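Local coordinates for protein RTX toxin RtxA (Vibrio vulnificus MO6-24/O, PDB 6IMP) that probably acts as a hydrolase, its alpha/beta hydrolase fold domain forming part of a virulence toxin, at residues Leu255-Leu261 / Glu282-His288; Glu118-Tyr123 / Ala290-Gly296; Glu147-Tyr151 / Asn234-Ser238; Tyr177-Pro182 / Asp204-Pro208. Numbering follows the deposited sequence.

Contact 1 (Leu255-Leu261 / Glu282-His288); sequences LTDNEGL and EQTFYGH
E282-Q283 run parallel to the end of strand 252-256, and the chain then curls round the loop that follows it. At E282, the carbonyl oxygen accepts a weak bond from T256 N (3.5 Å), while the carboxylate turns to Y298 of helix 291-302. Q283 pairs with T256 (CA-CA 4.9 Å); its chi1 and chi2 are both t, so that CG lies 3.3 Å from T256 OG1 and NE2 bonds D257 O (3.3 Å, nearly linear). T256 OG1 itself bonds E266. T284 N returns to T256 O (3.1 Å, weak because bent). These strands belong to a beta-alpha-beta crossover through helix 260-274, with 282-283 as the edge strand, and D257 sits where the acid of alpha/beta hydrolases commonly follows its strand. From F285 the backbone turns (phi/psi -95/25); N258 faces it, its CB 3.4 Å from T284 O. Y286 O accepts N258 N (2.9 Å), and D257 CB lies 3.4 Å from the same oxygen. G287 passes close to the carboxylate of E259, CA to OE2 being 3.7 Å. H288, chi1 t and chi2 81°, ends with ND1 3.6 Å from D257 OD2, which lies at the ring edge near its plane, and NE2 bonds S178 OG of the putative nucleophile elbow, as a catalytic histidine probably would.

Contact 2 (Glu118-Tyr123 / Ala290-Gly296); sequences EIRNHY and ASNRLMG
This is helix-helix packing over the central sheet of the alpha/beta hydrolase fold: the C-terminal half of helix 112-124 lies nearly parallel to the first turns of helix 291-302. Their segment axes approach to 8.6 Å and cross at -21°. CA atoms are nearest at E118 with N292 (4.8 Å) and H122 with M295 (6.5 Å). Helix 112-124 is kinked, N of I119 and of H122 lacking a bond to the preceding turn; A290 is the N-cap of the other helix. E118 (chi1 m, chi2 t) reaches this N-terminus, where its OE1 accepts a weak bond from N292 N (3.3 Å). H122, one turn on, and M295 make the largest part of the interface: H122 (chi1 m, chi2 -88°) lays one ring face on M295, whose CB is 3.7 Å from the ring centroid in a CH-pi contact. At the ring edge, H122 NE2 donates to N292 OD1, modelled very short at 2.3 Å; N292 has chi1 t. M295, m in all three chi angles, folds back so that CG meets I119 CG2 (3.9 Å) and CE meets Y123 CE2 (3.7 Å). I119 CG1 also touches S291 CB (3.7 Å), while S291 OG bonds R205. On the sheet side, I119 and Y123 rest on strands 101-105 and 129-133, and Y123 and M295 both reach I302 farther along helix 291-302.

Contact 3 (Glu147-Tyr151 / Asn234-Ser238); sequences EKGLY and NGQFS
E147, on the first turn of helix 147-164, reaches across to the loop that links helix 224-232 to helix 239-243. This loop belongs to the helical region between strands 200-204 and 252-256, where alpha/beta hydrolases commonly carry their cap insertion. The E147 chain is extended, chi1 173° and chi2 158° (both t), and the carboxylate (chi3 25°) grips the loop with both oxygens: OE1 accepts Q236 NE2 (2.8 Å) and OE2 accepts F237 N (2.8 Å, almost linear). Q236 has chi1 m and chi2 at -147°, between wells. E147 CA and Q236 CA are 6.8 Å apart, the closest backbone approach. G235 has phi/psi 81/-1, and F237 lies in the left-handed region (54/40). This twist, with chi1 m and chi2 -79°, brings the F237 ring back over the helix, where CG of E147 covers one ring face and F237 CZ comes 4.0 Å from E147 CB. L150 (m, t) adds CD1 at 4.2 Å from F237 CE1. Y151 (chi1 m, chi2 -34°) meets the same ring obliquely, centroids 6.0 Å apart. F237 also packs on M207, P182 and Y41. Y151 OH donates to E147 OE2 (2.6 Å) and is bonded by N242, so the E147 carboxylate is answered by neutral donors, an amide, a backbone NH and a phenol, rather than by a salt bridge across the contact.

Contact 4 (Tyr177-Pro182 / Asp204-Pro208); sequences YSMGGP and DRPMP
Y177 closes strand 172-177 and pairs in parallel with D204 (CA-CA 4.5 Å), both side chains on the same face of the sheet. Its ring, chi1 t, sets CE1 over one face of the R205 guanidinium, 3.2 Å from CZ, and its OH bonds H288 O. S178 follows at the corner of a type II' turn, Y177 to G180, with strained phi/psi 55/-127. In sequence (GxSxG) and shape this matches the nucleophile elbow of alpha/beta hydrolases, S178 being the probable nucleophile. S178 N donates to D204 O (3.0 Å), and S178 O accepts M207 N (3.0 Å). M207 (t, t, m) carries its CE to 4.0 Å from M179 CB. G180 and G181 lie in the first turn of helix 180-192 and have no side chains; a CB on G181 would collide with P206 CB. P182 CD lies 4.1 Å from M207 CB. R205 bonds D204 through NE to OD1 (2.7 Å) and NH2 to OD2 (3.0 Å); D204 OD2 also bonds H175. Backbone bonds from both the NH and the carbonyl of S178 thus tie the elbow to D204-P208, while the S178 hydroxyl engages H288 and a salt bridge pairs D204 with R205.

In the fold
Contact 4 is the centre of the set, with the probable nucleophile. Contact 1 lies about 12 Å from it between centres and supplies the probable catalytic histidine: H288 NE2 is 3.0 Å from S178 OG, consistent with a catalytic pair, and L255 O is 2.7 Å from R205 N. R205 also reaches contact 2, about 16 Å away between centres, through NH2, 2.7 Å from S291 OG. Contacts 1 and 2 touch where Y286 packs against R293 and L294. Contact 3 flanks contact 4 at about 12 Å between centres, with L150 CD1 3.3 Å from M179 CE and F237 CB 3.8 Å from M207 SD. The centres of contacts 2 and 3 are about 26 Å apart, on opposite sides of the chain's centre.

Contact 1 (Leu255-Leu261 / Glu282-His288)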
loop_
_atom_site.group_PDB
_atom_site.type_symbol
_atom_site.label_atom_id
_atom_site.label_comp_id
_atom_site.label_asym_id
_atom_site.label_seq_id
_atom_site.Cartn_x
_atom_site.Cartn_y
_atom_site.Cartn_z
ATOM N N LEU A 255 10.425 -1.873 8.227
ATOM C CA LEU A 255 11.662 -1.345 7.670
ATOM C C LEU A 255 11.494 0.118 7.312
ATOM O O LEU A 255 10.672 0.467 6.473
ATOM C CB LEU A 255 12.069 -2.156 6.445
ATOM C CG LEU A 255 12.034 -3.684 6.618
ATOM C CD1 LEU A 255 12.701 -4.350 5.432
ATOM C CD2 LEU A 255 12.705 -4.145 7.895
ATOM N N THR A 256 12.269 0.971 7.961
ATOM C CA THR A 256 12.180 2.412 7.739
ATOM C C THR A 256 13.346 2.936 6.916
ATOM O O THR A 256 14.423 2.363 6.934
ATOM C CB THR A 256 12.164 3.177 9.067
ATOM O OG1 THR A 256 13.448 3.090 9.693
ATOM C CG2 THR A 256 11.121 2.603 9.991
ATOM N N ASP A 257 13.132 4.073 6.259
ATOM C CA ASP A 257 14.152 4.697 5.396
ATOM C C ASP A 257 15.084 5.598 6.211
ATOM O O ASP A 257 14.884 5.768 7.409
ATOM C CB ASP A 257 13.498 5.479 4.247
ATOM C CG ASP A 257 12.441 6.460 4.725
ATOM O OD1 ASP A 257 11.537 6.047 5.495
ATOM O OD2 ASP A 257 12.498 7.632 4.309
ATOM N N ASN A 258 16.125 6.136 5.572
ATOM C CA ASN A 258 17.185 6.867 6.294
ATOM C C ASN A 258 16.997 8.384 6.227
ATOM O O ASN A 258 17.899 9.148 6.583
ATOM C CB ASN A 258 18.586 6.468 5.783
ATOM C CG ASN A 258 18.888 6.982 4.370
ATOM O OD1 ASN A 258 18.117 7.753 3.775
ATOM N ND2 ASN A 258 20.030 6.558 3.831
ATOM N N GLU A 259 15.822 8.803 5.769
ATOM C CA GLU A 259 15.503 10.213 5.562
ATOM C C GLU A 259 14.441 10.594 6.593
ATOM O O GLU A 259 13.997 9.734 7.384
ATOM C CB GLU A 259 14.887 10.424 4.162
ATOM C CG GLU A 259 15.819 10.087 2.995
ATOM C CD GLU A 259 15.177 10.284 1.627
ATOM O OE1 GLU A 259 13.960 10.533 1.550
ATOM O OE2 GLU A 259 15.892 10.177 0.612
ATOM N N GLY A 260 14.057 11.878 6.591
ATOM C CA GLY A 260 13.162 12.461 7.604
ATOM C C GLY A 260 11.925 11.648 7.980
ATOM O O GLY A 260 11.609 11.494 9.165
ATOM N N LEU A 261 11.214 11.140 6.978
ATOM C CA LEU A 261 10.078 10.259 7.224
ATOM C C LEU A 261 10.445 9.063 8.117
ATOM O O LEU A 261 9.709 8.723 9.044
ATOM C CB LEU A 261 9.507 9.753 5.905
ATOM C CG LEU A 261 8.173 9.025 6.065
ATOM C CD1 LEU A 261 7.073 10.019 6.393
ATOM C CD2 LEU A 261 7.802 8.216 4.832
ATOM N N GLU A 282 14.254 -3.074 11.445
ATOM C CA GLU A 282 15.296 -2.112 11.767
ATOM C C GLU A 282 15.205 -0.887 10.871
ATOM O O GLU A 282 14.509 -0.899 9.854
ATOM C CB GLU A 282 16.674 -2.762 11.607
ATOM C CG GLU A 282 17.087 -3.022 10.155
ATOM C CD GLU A 282 18.237 -4.016 10.020
ATOM O OE1 GLU A 282 18.719 -4.217 8.883
ATOM O OE2 GLU A 282 18.658 -4.604 11.040
ATOM N N GLN A 283 15.944 0.159 11.235
ATOM C CA GLN A 283 16.242 1.230 10.294
ATOM C C GLN A 283 17.268 0.802 9.250
ATOM O O GLN A 283 18.189 0.034 9.521
ATOM C CB GLN A 283 16.715 2.498 10.999
ATOM C CG GLN A 283 16.676 3.723 10.096
ATOM C CD GLN A 283 16.928 5.006 10.834
ATOM O OE1 GLN A 283 17.543 5.018 11.901
ATOM N NE2 GLN A 283 16.482 6.108 10.255
ATOM N N THR A 284 17.109 1.378 8.069
ATOM C CA THR A 284 17.752 0.949 6.839
ATOM C C THR A 284 18.689 2.087 6.414
ATOM O O THR A 284 18.502 3.221 6.843
ATOM C CB THR A 284 16.639 0.715 5.785
ATOM O OG1 THR A 284 16.120 -0.613 5.910
ATOM C CG2 THR A 284 17.104 0.887 4.446
ATOM N N PHE A 285 19.687 1.804 5.579
ATOM C CA PHE A 285 20.524 2.904 5.012
ATOM C C PHE A 285 20.107 3.441 3.618
ATOM O O PHE A 285 20.891 4.107 2.912
ATOM C CB PHE A 285 22.029 2.604 5.112
ATOM C CG PHE A 285 22.436 1.269 4.578
ATOM C CD1 PHE A 285 22.713 1.102 3.230
ATOM C CD2 PHE A 285 22.644 0.207 5.442
ATOM C CE1 PHE A 285 23.143 -0.123 2.747
ATOM C CE2 PHE A 285 23.074 -1.017 4.970
ATOM C CZ PHE A 285 23.321 -1.188 3.621
ATOM N N TYR A 286 18.818 3.271 3.317
ATOM C CA TYR A 286 18.246 3.493 1.995
ATOM C C TYR A 286 17.283 4.664 2.067
ATOM O O TYR A 286 16.591 4.846 3.072
ATOM C CB TYR A 286 17.496 2.252 1.518
ATOM C CG TYR A 286 18.401 1.079 1.216
ATOM C CD1 TYR A 286 19.413 1.193 0.277
ATOM C CD2 TYR A 286 18.225 -0.156 1.839
ATOM C CE1 TYR A 286 20.238 0.117 -0.018
ATOM C CE2 TYR A 286 19.045 -1.234 1.554
ATOM C CZ TYR A 286 20.047 -1.098 0.621
ATOM O OH TYR A 286 20.865 -2.171 0.330
ATOM N N GLY A 287 17.261 5.464 1.003
ATOM C CA GLY A 287 16.292 6.549 0.856
ATOM C C GLY A 287 14.886 6.015 0.622
ATOM O O GLY A 287 14.700 4.821 0.345
ATOM N N HIS A 288 13.898 6.901 0.724
ATOM C CA HIS A 288 12.481 6.502 0.699
ATOM C C HIS A 288 12.044 5.776 -0.587
ATOM O O HIS A 288 11.246 4.843 -0.525
ATOM C CB HIS A 288 11.583 7.711 0.944
ATOM C CG HIS A 288 10.131 7.365 1.081
ATOM N ND1 HIS A 288 9.581 6.898 2.257
ATOM C CD2 HIS A 288 9.118 7.410 0.183
ATOM C CE1 HIS A 288 8.290 6.685 2.080
ATOM N NE2 HIS A 288 7.984 6.987 0.830
#

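Contact 2 (Glu118-Tyr123 / Ala290-Gly296)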
loop_
_atom_site.group_PDB
_atom_site.type_symbol
_atom_site.label_atom_id
_atom_site.label_comp_id
_atom_site.label_asym_id
_atom_site.label_seq_id
_atom_site.Cartn_x
_atom_site.Cartn_y
_atom_site.Cartn_z
ATOM N N GLU A 118 9.966 -2.040 -9.416
ATOM C CA GLU A 118 11.186 -2.337 -8.683
ATOM C C GLU A 118 10.998 -3.410 -7.586
ATOM O O GLU A 118 11.984 -3.914 -7.069
ATOM C CB GLU A 118 11.756 -1.052 -8.062
ATOM C CG GLU A 118 12.307 -0.033 -9.062
ATOM C CD GLU A 118 12.699 1.292 -8.400
ATOM O OE1 GLU A 118 13.564 1.283 -7.483
ATOM O OE2 GLU A 118 12.148 2.346 -8.800
ATOM N N ILE A 119 9.754 -3.733 -7.217
ATOM C CA ILE A 119 9.483 -4.627 -6.067
ATOM C C ILE A 119 9.057 -6.060 -6.448
ATOM O O ILE A 119 9.370 -7.018 -5.726
ATOM C CB ILE A 119 8.422 -4.016 -5.095
ATOM C CG1 ILE A 119 8.908 -2.653 -4.569
ATOM C CG2 ILE A 119 8.154 -4.943 -3.902
ATOM C CD1 ILE A 119 7.866 -1.837 -3.822
ATOM N N ARG A 120 8.315 -6.214 -7.541
ATOM C CA ARG A 120 7.670 -7.505 -7.812
ATOM C C ARG A 120 8.692 -8.616 -8.081
ATOM O O ARG A 120 8.584 -9.728 -7.536
ATOM C CB ARG A 120 6.645 -7.397 -8.950
ATOM C CG ARG A 120 7.200 -7.067 -10.324
ATOM C CD ARG A 120 6.076 -6.757 -11.303
ATOM N NE ARG A 120 6.453 -5.673 -12.212
ATOM C CZ ARG A 120 6.771 -5.815 -13.502
ATOM N NH1 ARG A 120 6.711 -7.016 -14.094
ATOM N NH2 ARG A 120 7.135 -4.734 -14.213
ATOM N N ASN A 121 9.719 -8.276 -8.858
ATOM C CA ASN A 121 10.747 -9.229 -9.251
ATOM C C ASN A 121 11.306 -9.966 -8.040
ATOM O O ASN A 121 11.373 -11.196 -8.030
ATOM C CB ASN A 121 11.877 -8.507 -9.989
ATOM C CG ASN A 121 12.656 -9.428 -10.901
ATOM O OD1 ASN A 121 12.096 -10.353 -11.490
ATOM N ND2 ASN A 121 13.951 -9.168 -11.039
ATOM N N HIS A 122 11.644 -9.205 -6.998
ATOM C CA HIS A 122 12.334 -9.745 -5.822
ATOM C C HIS A 122 11.521 -10.846 -5.125
ATOM O O HIS A 122 12.097 -11.783 -4.580
ATOM C CB HIS A 122 12.674 -8.627 -4.825
ATOM C CG HIS A 122 13.645 -7.606 -5.347
ATOM N ND1 HIS A 122 15.011 -7.752 -5.241
ATOM C CD2 HIS A 122 13.443 -6.391 -5.909
ATOM C CE1 HIS A 122 15.608 -6.681 -5.741
ATOM N NE2 HIS A 122 14.679 -5.841 -6.153
ATOM N N TYR A 123 10.191 -10.732 -5.152
ATOM C CA TYR A 123 9.310 -11.778 -4.589
ATOM C C TYR A 123 9.143 -12.949 -5.568
ATOM O O TYR A 123 9.205 -14.115 -5.168
ATOM C CB TYR A 123 7.918 -11.228 -4.241
ATOM C CG TYR A 123 7.808 -10.370 -2.976
ATOM C CD1 TYR A 123 7.896 -10.933 -1.705
ATOM C CD2 TYR A 123 7.492 -9.007 -3.063
ATOM C CE1 TYR A 123 7.744 -10.154 -0.564
ATOM C CE2 TYR A 123 7.333 -8.220 -1.936
ATOM C CZ TYR A 123 7.456 -8.788 -0.687
ATOM O OH TYR A 123 7.293 -7.997 0.434
ATOM N N ALA A 290 14.042 4.161 -2.830
ATOM C CA ALA A 290 15.010 3.177 -3.327
ATOM C C ALA A 290 14.506 1.745 -3.125
ATOM O O ALA A 290 15.074 0.980 -2.349
ATOM C CB ALA A 290 16.359 3.373 -2.653
ATOM N N SER A 291 13.456 1.387 -3.854
ATOM C CA SER A 291 12.710 0.156 -3.580
ATOM C C SER A 291 13.528 -1.076 -3.954
ATOM O O SER A 291 13.604 -2.051 -3.195
ATOM C CB SER A 291 11.380 0.148 -4.347
ATOM O OG SER A 291 10.434 1.016 -3.747
ATOM N N ASN A 292 14.140 -1.022 -5.133
ATOM C CA ASN A 292 14.896 -2.141 -5.638
ATOM C C ASN A 292 16.081 -2.433 -4.735
ATOM O O ASN A 292 16.239 -3.560 -4.249
ATOM C CB ASN A 292 15.385 -1.855 -7.045
ATOM C CG ASN A 292 16.122 -3.023 -7.637
ATOM O OD1 ASN A 292 15.769 -4.182 -7.394
ATOM N ND2 ASN A 292 17.176 -2.735 -8.384
ATOM N N ARG A 293 16.898 -1.405 -4.507
ATOM C CA ARG A 293 18.049 -1.496 -3.589
ATOM C C ARG A 293 17.630 -2.076 -2.211
ATOM O O ARG A 293 18.294 -2.971 -1.679
ATOM C CB ARG A 293 18.737 -0.115 -3.416
ATOM C CG ARG A 293 19.707 0.301 -4.543
ATOM C CD ARG A 293 21.186 0.030 -4.216
ATOM N NE ARG A 293 21.746 0.932 -3.189
ATOM C CZ ARG A 293 22.976 0.834 -2.662
ATOM N NH1 ARG A 293 23.136 0.339 -1.427
ATOM N NH2 ARG A 293 24.049 1.219 -3.358
ATOM N N LEU A 294 16.504 -1.601 -1.676
ATOM C CA LEU A 294 16.001 -2.072 -0.378
ATOM C C LEU A 294 15.518 -3.524 -0.436
ATOM O O LEU A 294 15.857 -4.340 0.433
ATOM C CB LEU A 294 14.879 -1.158 0.127
ATOM C CG LEU A 294 14.142 -1.603 1.399
ATOM C CD1 LEU A 294 13.883 -0.427 2.321
ATOM C CD2 LEU A 294 12.826 -2.275 1.056
ATOM N N MET A 295 14.707 -3.838 -1.442
ATOM C CA MET A 295 14.146 -5.182 -1.560
ATOM C C MET A 295 15.257 -6.224 -1.750
ATOM O O MET A 295 15.229 -7.288 -1.112
ATOM C CB MET A 295 13.108 -5.256 -2.689
ATOM C CG MET A 295 11.749 -4.648 -2.334
ATOM S SD MET A 295 11.014 -5.230 -0.782
ATOM C CE MET A 295 10.672 -6.946 -1.167
ATOM N N GLY A 296 16.261 -5.892 -2.568
ATOM C CA GLY A 296 17.448 -6.744 -2.724
ATOM C C GLY A 296 17.995 -7.237 -1.388
ATOM O O GLY A 296 18.100 -8.454 -1.144
#

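Contact 3 (Glu147-Tyr151 / Asn234-Ser238)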
loop_
_atom_site.group_PDB
_atom_site.type_symbol
_atom_site.label_atom_id
_atom_site.label_comp_id
_atom_site.label_asym_id
_atom_site.label_seq_id
_atom_site.Cartn_x
_atom_site.Cartn_y
_atom_site.Cartn_z
ATOM N N GLU A 147 -9.304 8.810 2.433
ATOM C CA GLU A 147 -8.875 7.911 3.501
ATOM C C GLU A 147 -9.726 6.635 3.545
ATOM O O GLU A 147 -9.203 5.522 3.533
ATOM C CB GLU A 147 -8.885 8.606 4.872
ATOM C CG GLU A 147 -8.605 7.631 6.020
ATOM C CD GLU A 147 -8.094 8.291 7.283
ATOM O OE1 GLU A 147 -8.376 9.479 7.498
ATOM O OE2 GLU A 147 -7.412 7.611 8.079
ATOM N N LYS A 148 -11.037 6.806 3.584
ATOM C CA LYS A 148 -11.931 5.685 3.852
ATOM C C LYS A 148 -12.169 4.859 2.584
ATOM O O LYS A 148 -12.282 3.627 2.638
ATOM C CB LYS A 148 -13.247 6.174 4.465
ATOM C CG LYS A 148 -13.405 5.834 5.947
ATOM C CD LYS A 148 -12.610 6.757 6.867
ATOM C CE LYS A 148 -12.317 6.091 8.210
ATOM N NZ LYS A 148 -11.955 7.071 9.273
ATOM N N GLY A 149 -12.214 5.534 1.441
ATOM C CA GLY A 149 -12.193 4.844 0.162
ATOM C C GLY A 149 -11.013 3.888 -0.008
ATOM O O GLY A 149 -11.193 2.743 -0.415
ATOM N N LEU A 150 -9.806 4.350 0.311
ATOM C CA LEU A 150 -8.606 3.539 0.107
ATOM C C LEU A 150 -8.603 2.307 0.995
ATOM O O LEU A 150 -8.173 1.232 0.571
ATOM C CB LEU A 150 -7.351 4.369 0.347
ATOM C CG LEU A 150 -7.174 5.609 -0.541
ATOM C CD1 LEU A 150 -5.759 6.154 -0.422
ATOM C CD2 LEU A 150 -7.483 5.314 -1.994
ATOM N N TYR A 151 -9.095 2.455 2.221
ATOM C CA TYR A 151 -9.197 1.313 3.140
ATOM C C TYR A 151 -10.153 0.271 2.602
ATOM O O TYR A 151 -9.927 -0.921 2.745
ATOM C CB TYR A 151 -9.683 1.743 4.524
ATOM C CG TYR A 151 -8.767 2.686 5.300
ATOM C CD1 TYR A 151 -7.379 2.614 5.199
ATOM C CD2 TYR A 151 -9.307 3.621 6.174
ATOM C CE1 TYR A 151 -6.569 3.472 5.931
ATOM C CE2 TYR A 151 -8.507 4.472 6.903
ATOM C CZ TYR A 151 -7.143 4.400 6.779
ATOM O OH TYR A 151 -6.353 5.249 7.521
ATOM N N ASN A 234 -4.847 15.537 11.354
ATOM C CA ASN A 234 -4.622 14.582 12.450
ATOM C C ASN A 234 -5.604 13.414 12.413
ATOM O O ASN A 234 -6.775 13.595 12.101
ATOM C CB ASN A 234 -4.754 15.298 13.809
ATOM C CG ASN A 234 -3.412 15.736 14.382
ATOM O OD1 ASN A 234 -2.696 16.543 13.782
ATOM N ND2 ASN A 234 -3.076 15.220 15.565
ATOM N N GLY A 235 -5.116 12.218 12.734
ATOM C CA GLY A 235 -5.954 11.006 12.760
ATOM C C GLY A 235 -6.195 10.345 11.406
ATOM O O GLY A 235 -6.884 9.323 11.321
ATOM N N GLN A 236 -5.646 10.933 10.345
ATOM C CA GLN A 236 -5.725 10.349 9.014
ATOM C C GLN A 236 -4.473 9.524 8.691
ATOM O O GLN A 236 -3.329 10.008 8.807
ATOM C CB GLN A 236 -5.933 11.436 7.961
ATOM C CG GLN A 236 -7.169 12.285 8.215
ATOM C CD GLN A 236 -7.847 12.771 6.942
ATOM O OE1 GLN A 236 -8.162 13.952 6.818
ATOM N NE2 GLN A 236 -8.117 11.852 6.010
ATOM N N PHE A 237 -4.703 8.274 8.289
ATOM C CA PHE A 237 -3.627 7.344 7.948
ATOM C C PHE A 237 -2.601 7.207 9.082
ATOM O O PHE A 237 -1.395 7.143 8.827
ATOM C CB PHE A 237 -2.898 7.785 6.668
ATOM C CG PHE A 237 -3.785 7.958 5.467
ATOM C CD1 PHE A 237 -4.207 6.857 4.732
ATOM C CD2 PHE A 237 -4.118 9.225 5.015
ATOM C CE1 PHE A 237 -4.993 7.017 3.602
ATOM C CE2 PHE A 237 -4.899 9.396 3.883
ATOM C CZ PHE A 237 -5.327 8.290 3.167
ATOM N N SER A 238 -3.078 7.167 10.327
ATOM C CA SER A 238 -2.210 6.853 11.463
ATOM C C SER A 238 -2.045 5.335 11.574
ATOM O O SER A 238 -3.035 4.607 11.697
ATOM C CB SER A 238 -2.781 7.422 12.763
ATOM O OG SER A 238 -2.141 6.852 13.897
#

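Contact 4 (Tyr177-Pro182 / Asp204-Pro208)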
loop_
_atom_site.group_PDB
_atom_site.type_symbol
_atom_site.label_atom_id
_atom_site.label_comp_id
_atom_site.label_asym_id
_atom_site.label_seq_id
_atom_site.Cartn_x
_atom_site.Cartn_y
_atom_site.Cartn_z
ATOM N N TYR A 177 3.638 -0.302 1.441
ATOM C CA TYR A 177 4.679 0.700 1.200
ATOM C C TYR A 177 4.018 2.014 1.594
ATOM O O TYR A 177 2.833 2.215 1.340
ATOM C CB TYR A 177 5.246 0.549 -0.225
ATOM C CG TYR A 177 6.130 1.697 -0.721
ATOM C CD1 TYR A 177 7.334 2.017 -0.085
ATOM C CD2 TYR A 177 5.814 2.379 -1.879
ATOM C CE1 TYR A 177 8.126 3.056 -0.536
ATOM C CE2 TYR A 177 6.613 3.405 -2.343
ATOM C CZ TYR A 177 7.764 3.738 -1.665
ATOM O OH TYR A 177 8.558 4.750 -2.139
ATOM N N SER A 178 4.781 2.887 2.256
ATOM C CA SER A 178 4.557 4.338 2.314
ATOM C C SER A 178 3.129 4.612 2.829
ATOM O O SER A 178 2.763 4.061 3.868
ATOM C CB SER A 178 4.833 4.960 0.941
ATOM O OG SER A 178 5.063 6.347 1.059
ATOM N N MET A 179 2.320 5.411 2.119
ATOM C CA MET A 179 0.877 5.558 2.455
ATOM C C MET A 179 0.163 4.212 2.523
ATOM O O MET A 179 -0.784 4.055 3.271
ATOM C CB MET A 179 0.160 6.447 1.437
ATOM C CG MET A 179 -1.358 6.575 1.610
ATOM S SD MET A 179 -2.058 7.865 0.532
ATOM C CE MET A 179 -2.522 6.866 -0.873
ATOM N N GLY A 180 0.610 3.262 1.711
ATOM C CA GLY A 180 0.220 1.853 1.853
ATOM C C GLY A 180 0.437 1.306 3.257
ATOM O O GLY A 180 -0.328 0.470 3.727
ATOM N N GLY A 181 1.472 1.794 3.933
ATOM C CA GLY A 181 1.732 1.456 5.347
ATOM C C GLY A 181 0.506 1.435 6.257
ATOM O O GLY A 181 0.074 0.370 6.673
ATOM N N PRO A 182 -0.054 2.616 6.575
ATOM C CA PRO A 182 -1.262 2.724 7.402
ATOM C C PRO A 182 -2.491 2.037 6.790
ATOM O O PRO A 182 -3.335 1.516 7.520
ATOM C CB PRO A 182 -1.497 4.236 7.484
ATOM C CG PRO A 182 -0.802 4.795 6.288
ATOM C CD PRO A 182 0.398 3.934 6.097
ATOM N N ASP A 204 6.415 -1.332 4.987
ATOM C CA ASP A 204 7.599 -0.973 4.189
ATOM C C ASP A 204 7.720 0.542 4.115
ATOM O O ASP A 204 6.977 1.178 3.390
ATOM C CB ASP A 204 7.483 -1.579 2.764
ATOM C CG ASP A 204 8.645 -1.178 1.832
ATOM O OD1 ASP A 204 9.655 -0.612 2.325
ATOM O OD2 ASP A 204 8.552 -1.440 0.599
ATOM N N ARG A 205 8.674 1.111 4.844
ATOM C CA ARG A 205 8.943 2.560 4.776
ATOM C C ARG A 205 7.636 3.353 4.936
ATOM O O ARG A 205 7.314 4.205 4.105
ATOM C CB ARG A 205 9.618 2.930 3.449
ATOM C CG ARG A 205 10.958 2.247 3.215
ATOM C CD ARG A 205 11.406 2.350 1.755
ATOM N NE ARG A 205 10.771 1.344 0.901
ATOM C CZ ARG A 205 10.854 1.296 -0.430
ATOM N NH1 ARG A 205 11.573 2.189 -1.096
ATOM N NH2 ARG A 205 10.192 0.360 -1.103
ATOM N N PRO A 206 6.875 3.059 6.002
ATOM C CA PRO A 206 5.532 3.564 6.190
ATOM C C PRO A 206 5.414 5.070 6.275
ATOM O O PRO A 206 6.368 5.765 6.635
ATOM C CB PRO A 206 5.147 2.985 7.548
ATOM C CG PRO A 206 6.434 2.930 8.262
ATOM C CD PRO A 206 7.329 2.363 7.213
ATOM N N MET A 207 4.193 5.535 6.022
ATOM C CA MET A 207 3.725 6.847 6.458
ATOM C C MET A 207 3.123 6.610 7.824
ATOM O O MET A 207 2.144 5.883 7.930
ATOM C CB MET A 207 2.633 7.330 5.510
ATOM C CG MET A 207 1.730 8.405 6.075
ATOM S SD MET A 207 0.383 8.778 4.950
ATOM C CE MET A 207 1.247 9.602 3.617
ATOM N N PRO A 208 3.713 7.185 8.886
ATOM C CA PRO A 208 3.162 6.824 10.185
ATOM C C PRO A 208 1.870 7.530 10.445
ATOM O O PRO A 208 1.051 7.060 11.221
ATOM C CB PRO A 208 4.213 7.331 11.147
ATOM C CG PRO A 208 4.718 8.567 10.483
ATOM C CD PRO A 208 4.783 8.199 9.019
#